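Long-range contact in ArsC family reductase (Pseudomonas aeruginosa, PDB 1RW1), which probably acts as a glutathione-dependent thiol reductase of the ArsC family, built on a thioredoxin fold: residues Y5-C10 / I89-L94. Residues are numbered along the deposited sequence; the frame is centred on the assembly and turned at random.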
loop_
_atom_site.group_PDB
_atom_site.type_symbol
_atom_site.label_atom_id
_atom_site.label_comp_id
_atom_site.label_asym_id
_atom_site.label_seq_id
_atom_site.Cartn_x
_atom_site.Cartn_y
_atom_site.Cartn_z
ATOM N N TYR A 5 -1.066 3.849 5.106
ATOM C CA TYR A 5 -0.437 4.454 3.935
ATOM C C TYR A 5 -1.395 4.406 2.758
ATOM O O TYR A 5 -1.940 3.345 2.424
ATOM C CB TYR A 5 0.819 3.671 3.544
ATOM C CG TYR A 5 1.919 3.648 4.574
ATOM C CD1 TYR A 5 1.875 2.799 5.649
ATOM C CD2 TYR A 5 3.011 4.483 4.454
ATOM C CE1 TYR A 5 2.896 2.770 6.582
ATOM C CE2 TYR A 5 4.039 4.470 5.380
ATOM C CZ TYR A 5 3.981 3.601 6.448
ATOM O OH TYR A 5 5.002 3.574 7.371
ATOM N N GLY A 6 -1.555 5.543 2.089
ATOM C CA GLY A 6 -2.376 5.607 0.893
ATOM C C GLY A 6 -2.669 7.047 0.527
ATOM O O GLY A 6 -1.805 7.916 0.627
ATOM N N ILE A 7 -3.901 7.308 0.083
ATOM C CA ILE A 7 -4.365 8.635 -0.308
ATOM C C ILE A 7 -5.768 8.848 0.251
ATOM O O ILE A 7 -6.375 7.934 0.801
ATOM C CB ILE A 7 -4.354 8.802 -1.865
ATOM C CG1 ILE A 7 -5.405 7.892 -2.520
ATOM C CG2 ILE A 7 -2.964 8.566 -2.424
ATOM C CD1 ILE A 7 -5.613 8.164 -4.007
ATOM N N LYS A 8 -6.293 10.057 0.109
ATOM C CA LYS A 8 -7.640 10.363 0.584
ATOM C C LYS A 8 -8.747 9.865 -0.350
ATOM O O LYS A 8 -9.717 9.234 0.084
ATOM C CB LYS A 8 -7.772 11.881 0.785
ATOM C CG LYS A 8 -6.900 12.443 1.904
ATOM C CD LYS A 8 -6.869 13.990 1.877
ATOM C CE LYS A 8 -6.072 14.584 3.038
ATOM N NZ LYS A 8 -5.817 16.065 2.877
ATOM N N ALA A 9 -8.616 10.175 -1.637
ATOM C CA ALA A 9 -9.705 9.998 -2.597
ATOM C C ALA A 9 -9.617 8.612 -3.223
ATOM O O ALA A 9 -9.296 8.446 -4.401
ATOM C CB ALA A 9 -9.644 11.069 -3.677
ATOM N N CYS A 10 -9.953 7.619 -2.412
ATOM C CA CYS A 10 -9.892 6.228 -2.804
ATOM C C CYS A 10 -10.976 5.503 -2.034
ATOM O O CYS A 10 -10.982 5.580 -0.813
ATOM C CB CYS A 10 -8.520 5.616 -2.480
ATOM S SG CYS A 10 -8.424 3.821 -2.651
ATOM N N ILE A 89 1.048 1.752 -5.919
ATOM C CA ILE A 89 1.111 0.930 -4.711
ATOM C C ILE A 89 -0.302 0.507 -4.310
ATOM O O ILE A 89 -1.205 1.336 -4.248
ATOM C CB ILE A 89 1.775 1.704 -3.556
ATOM C CG1 ILE A 89 3.165 2.212 -3.965
ATOM C CG2 ILE A 89 1.876 0.832 -2.322
ATOM C CD1 ILE A 89 3.694 3.289 -3.036
ATOM N N LYS A 90 -0.505 -0.775 -4.028
ATOM C CA LYS A 90 -1.794 -1.233 -3.538
ATOM C C LYS A 90 -2.142 -0.510 -2.235
ATOM O O LYS A 90 -1.281 -0.256 -1.395
ATOM C CB LYS A 90 -1.769 -2.740 -3.313
ATOM C CG LYS A 90 -2.003 -3.556 -4.556
ATOM C CD LYS A 90 -2.749 -4.855 -4.276
ATOM C CE LYS A 90 -2.780 -5.780 -5.492
ATOM N NZ LYS A 90 -1.424 -6.227 -5.825
ATOM N N ARG A 91 -3.426 -0.220 -2.080
ATOM C CA ARG A 91 -3.938 0.519 -0.914
ATOM C C ARG A 91 -4.897 -0.371 -0.114
ATOM O O ARG A 91 -5.666 -1.155 -0.703
ATOM C CB ARG A 91 -4.579 1.831 -1.320
ATOM C CG ARG A 91 -3.590 2.783 -1.961
ATOM C CD ARG A 91 -4.171 4.143 -2.202
ATOM N NE ARG A 91 -5.226 4.192 -3.198
ATOM C CZ ARG A 91 -5.063 4.591 -4.452
ATOM N NH1 ARG A 91 -3.876 4.903 -4.945
ATOM N NH2 ARG A 91 -6.130 4.690 -5.221
ATOM N N PRO A 92 -5.040 -0.047 1.167
ATOM C CA PRO A 92 -4.001 0.564 1.991
ATOM C C PRO A 92 -2.807 -0.322 2.210
ATOM O O PRO A 92 -2.832 -1.498 1.860
ATOM C CB PRO A 92 -4.716 0.792 3.347
ATOM C CG PRO A 92 -6.144 0.365 3.148
ATOM C CD PRO A 92 -6.083 -0.619 2.021
ATOM N N VAL A 93 -1.774 0.236 2.838
ATOM C CA VAL A 93 -0.835 -0.559 3.629
ATOM C C VAL A 93 -1.037 -0.122 5.065
ATOM O O VAL A 93 -1.118 1.077 5.350
ATOM C CB VAL A 93 0.625 -0.407 3.186
ATOM C CG1 VAL A 93 1.542 -1.219 4.080
ATOM C CG2 VAL A 93 0.791 -0.820 1.741
ATOM N N LEU A 94 -1.144 -1.076 5.985
ATOM C CA LEU A 94 -1.334 -0.777 7.399
ATOM C C LEU A 94 -0.203 -1.429 8.167
ATOM O O LEU A 94 -0.068 -2.660 8.153
ATOM C CB LEU A 94 -2.673 -1.300 7.889
ATOM C CG LEU A 94 -2.944 -1.157 9.394
ATOM C CD1 LEU A 94 -2.930 0.297 9.864
ATOM C CD2 LEU A 94 -4.282 -1.801 9.734
HETATM O O HOH W 1 -0.659 2.161 -0.016
#
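The Arg91 guanidinium has the delta-methyl of Ile7 over one face and the sulfur of Cys10 at its edge: Ile7 CD1 lies 3.6 Å from Arg91 CZ, above the centre of the group, whereas Cys10 SG sits only 4° out of its plane. The Tyr5 ring is met differently, edge-on and in plane by the carbonyl oxygen of Val93, with Trp45 meeting it edge-to-face (T-shaped) and its OH bonded to Glu95 and His41. The setting is a thioredoxin fold, where the loop after strand 2-6 meets the loop carrying the cis-proline before strand 93-95, the peptide bond between Arg91 and Pro92 being cis.

Within these two segments Tyr5 and Val93 form an antiparallel hydrogen-bonded pair. Tyr5 N donates to Val93 O at 2.8 Å, and Val93 N returns a bond to Tyr5 O at 3.1 Å, on a lone pair in the carbonyl plane. Tyr5 O also accepts from a water that donates to Lys90 O as well, so it takes two hydrogen bonds, with a weaker CA-H...O contact from Pro92 CA at 3.5 Å. On the same sheet face the Tyr5 and Val93 CB atoms are 4.1 Å apart.

Arg91 bends at chi3 (-67°), which turns NE toward the loop while CD passes Gly6 CA at 3.9 Å. Cys10, at the N-cap of helix 11-22, caps a backbone N with its side chain. In this fold and family such a cysteine is probably the reactive thiol. NE of Arg91 donates to Cys10 SG at 3.3 Å and 162°, and Arg91 NH2 adds a weak second bond to the same SG at 3.6 Å.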